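Local structure of putative transcriptional regulator, sugar-binding family (Arthrobacter aurescens, 3NZE) at residues I227-G232 and D250-E255; A154-G159 and G190-V195; V54-I59 and K78-S83. The protein probably acts as a SorC-family transcriptional regulator, with a domain thought to bind a sugar effector. All coordinates share one frame; numbering follows the deposited sequence.

Interaction 1. Residues I227-G232 and D250-E255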
loop_
_atom_site.group_PDB
_atom_site.type_symbol
_atom_site.label_atom_id
_atom_site.label_comp_id
_atom_site.label_asym_id
_atom_site.label_seq_id
_atom_site.Cartn_x
_atom_site.Cartn_y
_atom_site.Cartn_z
ATOM N N ILE A 227 -4.038 6.004 3.697
ATOM C CA ILE A 227 -5.018 5.780 2.636
ATOM C C ILE A 227 -4.699 4.450 1.992
ATOM O O ILE A 227 -3.632 4.274 1.401
ATOM C CB ILE A 227 -4.994 6.886 1.556
ATOM C CG1 ILE A 227 -5.371 8.248 2.147
ATOM C CG2 ILE A 227 -5.989 6.588 0.453
ATOM C CD1 ILE A 227 -4.272 8.937 2.885
ATOM N N CYS A 228 -5.635 3.521 2.128
ATOM C CA CYS A 228 -5.463 2.149 1.685
ATOM C C CYS A 228 -6.352 1.904 0.475
ATOM O O CYS A 228 -7.565 2.145 0.524
ATOM C CB CYS A 228 -5.851 1.212 2.834
ATOM S SG CYS A 228 -5.722 -0.534 2.428
ATOM N N VAL A 229 -5.761 1.423 -0.617
ATOM C CA VAL A 229 -6.506 1.277 -1.866
ATOM C C VAL A 229 -6.463 -0.171 -2.295
ATOM O O VAL A 229 -5.389 -0.730 -2.456
ATOM C CB VAL A 229 -5.912 2.126 -2.999
ATOM C CG1 VAL A 229 -6.773 1.984 -4.249
ATOM C CG2 VAL A 229 -5.784 3.597 -2.571
ATOM N N VAL A 230 -7.633 -0.772 -2.473
ATOM C CA VAL A 230 -7.724 -2.189 -2.796
ATOM C C VAL A 230 -8.664 -2.470 -3.963
ATOM O O VAL A 230 -9.751 -1.920 -4.029
ATOM C CB VAL A 230 -8.232 -2.957 -1.565
ATOM C CG1 VAL A 230 -8.694 -4.349 -1.952
ATOM C CG2 VAL A 230 -7.136 -3.015 -0.515
ATOM N N SER A 231 -8.247 -3.348 -4.874
ATOM C CA SER A 231 -9.132 -3.789 -5.954
ATOM C C SER A 231 -8.974 -5.285 -6.234
ATOM O O SER A 231 -7.856 -5.797 -6.311
ATOM C CB SER A 231 -8.875 -2.985 -7.230
ATOM O OG SER A 231 -9.812 -3.337 -8.231
ATOM N N GLY A 232 -10.093 -5.987 -6.362
ATOM C CA GLY A 232 -10.060 -7.422 -6.592
ATOM C C GLY A 232 -10.529 -8.183 -5.366
ATOM O O GLY A 232 -9.792 -8.299 -4.385
ATOM N N ASP A 250 -8.401 5.499 5.982
ATOM C CA ASP A 250 -9.285 5.738 4.853
ATOM C C ASP A 250 -9.119 4.597 3.857
ATOM O O ASP A 250 -8.002 4.222 3.516
ATOM C CB ASP A 250 -8.942 7.063 4.170
ATOM C CG ASP A 250 -9.056 8.250 5.113
ATOM O OD1 ASP A 250 -10.131 8.888 5.159
ATOM O OD2 ASP A 250 -8.075 8.537 5.820
ATOM N N LEU A 251 -10.226 4.030 3.417
ATOM C CA LEU A 251 -10.167 2.864 2.543
ATOM C C LEU A 251 -10.959 3.124 1.275
ATOM O O LEU A 251 -12.084 3.621 1.336
ATOM C CB LEU A 251 -10.753 1.663 3.291
ATOM C CG LEU A 251 -10.975 0.358 2.530
ATOM C CD1 LEU A 251 -9.623 -0.251 2.139
ATOM C CD2 LEU A 251 -11.773 -0.619 3.381
ATOM N N ILE A 252 -10.369 2.805 0.122
ATOM C CA ILE A 252 -11.082 2.858 -1.151
ATOM C C ILE A 252 -11.021 1.473 -1.784
ATOM O O ILE A 252 -9.937 0.908 -1.928
ATOM C CB ILE A 252 -10.466 3.892 -2.115
ATOM C CG1 ILE A 252 -10.450 5.283 -1.476
ATOM C CG2 ILE A 252 -11.253 3.939 -3.442
ATOM C CD1 ILE A 252 -9.155 5.623 -0.813
ATOM N N LEU A 253 -12.178 0.906 -2.127
ATOM C CA LEU A 253 -12.204 -0.443 -2.686
ATOM C C LEU A 253 -13.409 -0.643 -3.586
ATOM O O LEU A 253 -14.377 0.113 -3.518
ATOM C CB LEU A 253 -12.186 -1.505 -1.580
ATOM C CG LEU A 253 -13.492 -1.856 -0.853
ATOM C CD1 LEU A 253 -13.278 -3.042 0.079
ATOM C CD2 LEU A 253 -14.067 -0.674 -0.066
ATOM N N ASP A 254 -13.346 -1.664 -4.443
ATOM C CA ASP A 254 -14.425 -1.895 -5.390
ATOM C C ASP A 254 -15.597 -2.589 -4.711
ATOM O O ASP A 254 -15.430 -3.248 -3.683
ATOM C CB ASP A 254 -13.940 -2.748 -6.559
ATOM C CG ASP A 254 -13.492 -4.126 -6.120
ATOM O OD1 ASP A 254 -12.414 -4.223 -5.497
ATOM O OD2 ASP A 254 -14.229 -5.108 -6.392
ATOM N N GLU A 255 -16.765 -2.446 -5.325
ATOM C CA GLU A 255 -18.019 -2.992 -4.820
ATOM C C GLU A 255 -17.929 -4.479 -4.481
ATOM O O GLU A 255 -18.377 -4.900 -3.420
ATOM C CB GLU A 255 -19.119 -2.742 -5.856
ATOM C CG GLU A 255 -20.492 -3.257 -5.487
ATOM C CD GLU A 255 -21.501 -3.008 -6.597
ATOM O OE1 GLU A 255 -21.204 -2.201 -7.505
ATOM O OE2 GLU A 255 -22.586 -3.623 -6.563
#

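Interaction 2. Residues A154-G159 and G190-V195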
loop_
_atom_site.group_PDB
_atom_site.type_symbol
_atom_site.label_atom_id
_atom_site.label_comp_id
_atom_site.label_asym_id
_atom_site.label_seq_id
_atom_site.Cartn_x
_atom_site.Cartn_y
_atom_site.Cartn_z
ATOM N N ALA A 154 0.241 8.440 4.504
ATOM C CA ALA A 154 0.806 7.256 3.847
ATOM C C ALA A 154 -0.231 6.757 2.863
ATOM O O ALA A 154 -1.412 6.749 3.175
ATOM C CB ALA A 154 1.118 6.164 4.865
ATOM N N ILE A 155 0.203 6.350 1.675
ATOM C CA ILE A 155 -0.727 5.839 0.674
ATOM C C ILE A 155 -0.219 4.507 0.195
ATOM O O ILE A 155 0.945 4.396 -0.188
ATOM C CB ILE A 155 -0.829 6.778 -0.546
ATOM C CG1 ILE A 155 -1.059 8.222 -0.095
ATOM C CG2 ILE A 155 -1.956 6.315 -1.476
ATOM C CD1 ILE A 155 -0.949 9.258 -1.215
ATOM N N PHE A 156 -1.083 3.498 0.197
ATOM C CA PHE A 156 -0.635 2.140 -0.097
ATOM C C PHE A 156 -1.745 1.215 -0.557
ATOM O O PHE A 156 -2.914 1.395 -0.208
ATOM C CB PHE A 156 0.054 1.509 1.118
ATOM C CG PHE A 156 -0.756 1.578 2.398
ATOM C CD1 PHE A 156 -1.685 0.592 2.711
ATOM C CD2 PHE A 156 -0.568 2.626 3.280
ATOM C CE1 PHE A 156 -2.418 0.651 3.899
ATOM C CE2 PHE A 156 -1.294 2.694 4.476
ATOM C CZ PHE A 156 -2.217 1.702 4.782
ATOM N N GLY A 157 -1.352 0.197 -1.317
ATOM C CA GLY A 157 -2.225 -0.923 -1.606
ATOM C C GLY A 157 -1.935 -2.063 -0.636
ATOM O O GLY A 157 -1.218 -1.895 0.353
ATOM N N VAL A 158 -2.500 -3.232 -0.914
ATOM C CA VAL A 158 -2.341 -4.381 -0.028
ATOM C C VAL A 158 -2.010 -5.620 -0.846
ATOM O O VAL A 158 -2.709 -5.933 -1.817
ATOM C CB VAL A 158 -3.635 -4.654 0.771
ATOM C CG1 VAL A 158 -3.452 -5.841 1.719
ATOM C CG2 VAL A 158 -4.040 -3.420 1.569
ATOM N N GLY A 159 -0.943 -6.317 -0.462
ATOM C CA GLY A 159 -0.634 -7.606 -1.050
ATOM C C GLY A 159 -1.453 -8.671 -0.351
ATOM O O GLY A 159 -1.839 -8.503 0.809
ATOM N N GLY A 190 -0.880 -11.394 3.942
ATOM C CA GLY A 190 -0.684 -10.244 3.081
ATOM C C GLY A 190 0.392 -9.294 3.559
ATOM O O GLY A 190 1.124 -9.583 4.510
ATOM N N ASP A 191 0.492 -8.144 2.898
ATOM C CA ASP A 191 1.523 -7.178 3.236
ATOM C C ASP A 191 1.084 -5.771 2.915
ATOM O O ASP A 191 0.218 -5.548 2.069
ATOM C CB ASP A 191 2.846 -7.470 2.490
ATOM C CG ASP A 191 2.863 -6.913 1.055
ATOM O OD1 ASP A 191 2.439 -7.638 0.132
ATOM O OD2 ASP A 191 3.297 -5.752 0.843
ATOM N N VAL A 192 1.685 -4.822 3.618
ATOM C CA VAL A 192 1.659 -3.441 3.187
ATOM C C VAL A 192 3.101 -2.994 3.087
ATOM O O VAL A 192 3.881 -3.175 4.030
ATOM C CB VAL A 192 0.913 -2.562 4.188
ATOM C CG1 VAL A 192 1.276 -1.102 3.965
ATOM C CG2 VAL A 192 -0.586 -2.782 4.033
ATOM N N ALA A 193 3.462 -2.431 1.935
ATOM C CA ALA A 193 4.823 -1.931 1.697
ATOM C C ALA A 193 5.901 -3.011 1.875
ATOM O O ALA A 193 7.043 -2.716 2.252
ATOM C CB ALA A 193 5.104 -0.718 2.604
ATOM N N THR A 194 5.521 -4.251 1.584
ATOM C CA THR A 194 6.375 -5.434 1.723
ATOM C C THR A 194 6.629 -5.865 3.173
ATOM O O THR A 194 7.491 -6.705 3.429
ATOM C CB THR A 194 7.710 -5.357 0.897
ATOM O OG1 THR A 194 8.695 -4.582 1.595
ATOM C CG2 THR A 194 7.457 -4.785 -0.492
ATOM N N VAL A 195 5.870 -5.305 4.120
ATOM C CA VAL A 195 5.907 -5.776 5.503
ATOM C C VAL A 195 4.667 -6.630 5.760
ATOM O O VAL A 195 3.539 -6.153 5.647
ATOM C CB VAL A 195 5.961 -4.627 6.532
ATOM C CG1 VAL A 195 6.116 -5.177 7.961
ATOM C CG2 VAL A 195 7.100 -3.665 6.220
HETATM O O HOH W 1 1.516 -2.097 -0.099
#

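Interaction 3. Residues V54-I59 and K78-S83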
loop_
_atom_site.group_PDB
_atom_site.type_symbol
_atom_site.label_atom_id
_atom_site.label_comp_id
_atom_site.label_asym_id
_atom_site.label_seq_id
_atom_site.Cartn_x
_atom_site.Cartn_y
_atom_site.Cartn_z
ATOM N N VAL A 54 -3.655 16.116 0.518
ATOM C CA VAL A 54 -2.300 16.535 0.196
ATOM C C VAL A 54 -2.169 18.041 0.394
ATOM O O VAL A 54 -2.845 18.817 -0.283
ATOM C CB VAL A 54 -1.922 16.181 -1.255
ATOM C CG1 VAL A 54 -0.501 16.627 -1.553
ATOM C CG2 VAL A 54 -2.064 14.686 -1.492
ATOM N N ASP A 55 -1.311 18.456 1.323
ATOM C CA ASP A 55 -1.183 19.878 1.654
ATOM C C ASP A 55 0.226 20.374 1.412
ATOM O O ASP A 55 1.109 19.597 1.060
ATOM C CB ASP A 55 -1.521 20.119 3.124
ATOM C CG ASP A 55 -2.958 19.807 3.453
ATOM O OD1 ASP A 55 -3.857 20.444 2.861
ATOM O OD2 ASP A 55 -3.179 18.931 4.314
ATOM N N SER A 56 0.440 21.672 1.627
ATOM C CA SER A 56 1.791 22.213 1.580
ATOM C C SER A 56 2.507 21.912 2.890
ATOM O O SER A 56 1.868 21.609 3.906
ATOM C CB SER A 56 1.776 23.722 1.324
ATOM O OG SER A 56 1.227 24.016 0.053
ATOM N N ASN A 57 3.831 22.006 2.861
ATOM C CA ASN A 57 4.647 21.742 4.044
ATOM C C ASN A 57 4.387 20.357 4.616
ATOM O O ASN A 57 4.353 20.173 5.836
ATOM C CB ASN A 57 4.375 22.799 5.117
ATOM C CG ASN A 57 4.759 24.188 4.665
ATOM O OD1 ASN A 57 3.904 24.997 4.304
ATOM N ND2 ASN A 57 6.051 24.469 4.672
ATOM N N ALA A 58 4.204 19.383 3.734
ATOM C CA ALA A 58 3.851 18.034 4.159
ATOM C C ALA A 58 4.811 17.005 3.589
ATOM O O ALA A 58 5.461 17.236 2.572
ATOM C CB ALA A 58 2.427 17.704 3.731
ATOM N N ILE A 59 4.891 15.863 4.252
ATOM C CA ILE A 59 5.673 14.741 3.755
ATOM C C ILE A 59 4.709 13.611 3.433
ATOM O O ILE A 59 4.010 13.109 4.314
ATOM C CB ILE A 59 6.738 14.298 4.774
ATOM C CG1 ILE A 59 7.767 15.422 4.962
ATOM C CG2 ILE A 59 7.424 13.008 4.326
ATOM C CD1 ILE A 59 8.678 15.230 6.146
ATOM N N LYS A 78 -2.653 19.755 -8.397
ATOM C CA LYS A 78 -2.985 20.608 -7.270
ATOM C C LYS A 78 -1.678 21.080 -6.666
ATOM O O LYS A 78 -1.048 20.360 -5.899
ATOM C CB LYS A 78 -3.785 19.831 -6.226
ATOM C CG LYS A 78 -4.043 20.627 -4.950
ATOM C CD LYS A 78 -4.573 19.742 -3.825
ATOM C CE LYS A 78 -4.420 20.428 -2.477
ATOM N NZ LYS A 78 -5.111 19.695 -1.389
HETATM N N MSE A 79 -1.260 22.284 -7.026
HETATM C CA MSE A 79 0.032 22.779 -6.582
HETATM C C MSE A 79 0.085 23.021 -5.074
HETATM O O MSE A 79 -0.852 23.552 -4.471
HETATM C CB MSE A 79 0.432 24.037 -7.355
HETATM C CG MSE A 79 0.707 23.780 -8.830
HETATM SE SE MSE A 79 2.159 22.503 -9.131
HETATM C CE MSE A 79 3.598 23.500 -8.269
ATOM N N THR A 80 1.192 22.593 -4.478
ATOM C CA THR A 80 1.485 22.857 -3.084
ATOM C C THR A 80 2.873 23.451 -3.074
ATOM O O THR A 80 3.528 23.521 -4.117
ATOM C CB THR A 80 1.495 21.554 -2.250
ATOM O OG1 THR A 80 2.571 20.709 -2.687
ATOM C CG2 THR A 80 0.164 20.805 -2.383
ATOM N N HIS A 81 3.335 23.883 -1.909
ATOM C CA HIS A 81 4.733 24.281 -1.780
ATOM C C HIS A 81 5.361 23.609 -0.574
ATOM O O HIS A 81 4.667 23.285 0.389
ATOM C CB HIS A 81 4.868 25.798 -1.654
ATOM C CG HIS A 81 4.129 26.372 -0.487
ATOM N ND1 HIS A 81 4.748 26.694 0.701
ATOM C CD2 HIS A 81 2.820 26.679 -0.324
ATOM C CE1 HIS A 81 3.854 27.174 1.547
ATOM N NE2 HIS A 81 2.676 27.179 0.947
ATOM N N ASP A 82 6.672 23.395 -0.646
ATOM C CA ASP A 82 7.445 22.896 0.489
ATOM C C ASP A 82 7.023 21.508 0.953
ATOM O O ASP A 82 7.222 21.139 2.113
ATOM C CB ASP A 82 7.390 23.884 1.654
ATOM C CG ASP A 82 8.204 25.131 1.388
ATOM O OD1 ASP A 82 7.606 26.218 1.231
ATOM O OD2 ASP A 82 9.447 25.018 1.319
ATOM N N SER A 83 6.453 20.733 0.044
ATOM C CA SER A 83 6.098 19.363 0.365
ATOM C C SER A 83 7.026 18.382 -0.315
ATOM O O SER A 83 7.702 18.715 -1.288
ATOM C CB SER A 83 4.660 19.073 -0.026
ATOM O OG SER A 83 3.785 19.770 0.844
HETATM O O HOH W 2 8.115 18.954 3.692
#

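Interaction 1. Residues I227-G232 and D250-E255
The carboxylate of Asp-254 is the flat group of this contact, and its OD1 accepts a hydrogen bond from Gly-232 N, which comes from above the carboxylate plane, at 3.0 Å and 44° out of it. Ser-231 CA lies 3.3 Å from the same OD1, which also takes a hydrogen bond from Ser-257 OG. With CG between the backbone N and the carbonyl carbon (chi1 63°), the carboxylate is placed where OD1 meets Gly-232 N. Asp-254 is the N-cap of the helix that follows, and aspartate suits the place because a single carboxylate can receive both the first turn of a helix and the N-H of a neighbouring loop. Gly-232 has backbone angles that would press a CB against the preceding carbonyl oxygen, which explains the glycine.

Upstream, the strands run parallel and exchange straight backbone bonds. Cys-228 is held through both its N and its O, the N donating to Asp-250 O at 2.8 Å and the O accepting from Ile-252 N at 2.9 Å; Val-230 N then reaches Ile-252 O. On one face of the sheet Ile-227 and Ile-252 lie side by side, CG2 of the former 3.5 Å from CD1 of the latter. On the other face Leu-251 CD1 rests 3.9 Å from Cys-228 SG. Beta-branched Ile-227, Val-229, Val-230 and Ile-252 favour the extended backbone, and with Leu-251 and Leu-253 they line the two faces with carbon, whereas Asp-250 turns its carboxylate to a salt bridge with Arg-225.

Helix 236-244 links the two strands in a beta-alpha-beta unit, as expected of a Rossmann-like fold. Strand 225-230 is flanked by strand 153-160, strand 250-254 by strand 23-27, and helix 35-50 packs on the face of Val-229 through Ala-46.

Interaction 2. Residues A154-G159 and G190-V195
A beta hairpin is tied here to the strand beside it: Asp-191, just ahead of the hairpin's type I' turn from Val-192 to Val-195, forms an antiparallel hydrogen-bonded pair with Gly-159. Gly-159 N donates to Asp-191 O at 2.9 Å, and Asp-191 N returns a longer bond of 3.2 Å to Gly-159 O, arriving 53° above the carbonyl plane. Gly-159 suits its place because a CB would collide with Asp-191 OD1, and Gly-190 because one would run into Gly-159 O.

Val-192 supplies the apolar part. Its CG1, anti to the backbone N (chi1 162°), sits over one face of the Phe-156 ring, displaced toward the rim, in a CH-pi contact 3.9 Å from the ring centroid. CG2 of the same valine comes within 3.8 Å of Phe-156 CD1, so both branches of the fork engage the ring. Between the two segments a water gives a hydrogen to Gly-157 O and accepts one from Ala-193 N, each at 2.8 Å, linking the loop part of 154-159 to the turn where no direct backbone bond is made.

The Asp-191 carboxylate serves the turn: OD2 accepts from Thr-194 N at 2.8 Å, an Asx motif, while OD1 is hydrogen-bonded to Tyr-170 OH. An alanine here would probably leave Thr-194 N and the Tyr-170 hydroxyl without their mates and the turn less firmly fixed. With each oxygen given a hydrogen-bond partner, the buried carboxylate is likely to be stabilised as an anion.

Interaction 3. Residues V54-I59 and K78-S83
Ser-83 OG joins two backbone sites of the opposing loop: it donates to Asp-55 O at 2.7 Å, in the carbonyl plane and on a lone pair, and accepts from Ala-58 N at 2.9 Å. A serine suits this buried spot because one small hydroxyl can both give and take. Ser-56 makes the reverse connection. Its OG, anti to its own carbonyl carbon (chi1 -64°), accepts from His-81 N at 2.9 Å, while its CB lies over one face of the His-81 ring, 3.7 Å from the centroid, in a CH-pi contact. Asn-57 N completes the exchange by donating to His-81 O at 2.9 Å. At the other end, the extended chain of Lys-78 brings NZ to Val-54 O at 2.7 Å, and Thr-80 turns its methyl CG2 toward Val-54 CG1.

Asn-57 and Asp-82 both have left-handed helical backbone angles, a conformation that asparagine and aspartate tolerate well. Their side chains lie side by side, amide and carboxylate planes only 13° apart, with Asn-57 ND2 3.4 Å from Asp-82 CB.

The two loops lead into strands 59-62 and 84-87, parallel neighbours in the sheet with helix 66-73 between them in sequence; the contact therefore joins the approaches to both strands of a beta-alpha-beta unit.

A second shell positions these groups. The imidazole of His-81 is held against rotation by ND1, which donates to Asp-82 OD1 almost within the ring plane and on the anti lone pair of the carboxylate. The ammonium of Lys-78 also bonds Gly-51 O. Thr-80 OG1 is hydrogen-bonded to Tyr-113 O at the end of helix 99-113, whose Tyr-113 side chain also touches Val-54 and Lys-78.

How the interactions relate
Interactions 1 and 2 are neighbours in one sheet, their centres 12 Å apart. Strands 225-230 and 153-160 meet there, probably through hydrogen bonds from Ile-227 N to Ala-154 O (2.8 Å) and Val-229 N to Phe-156 O (2.9 Å), and Cys-228 SG packs on Val-158 CG2 at 3.4 Å. Interaction 3 stands apart, its centre 24 Å from that of interaction 1 and 23 Å from that of interaction 2, yet strand 59-62, which its first loop enters, pairs with strand 153-160 of interaction 2. It also lies nearer a known site: the Ser-83 side chain is about 10 Å from that of the calcium ligand Glu-118, although no calcium is bound to this chain.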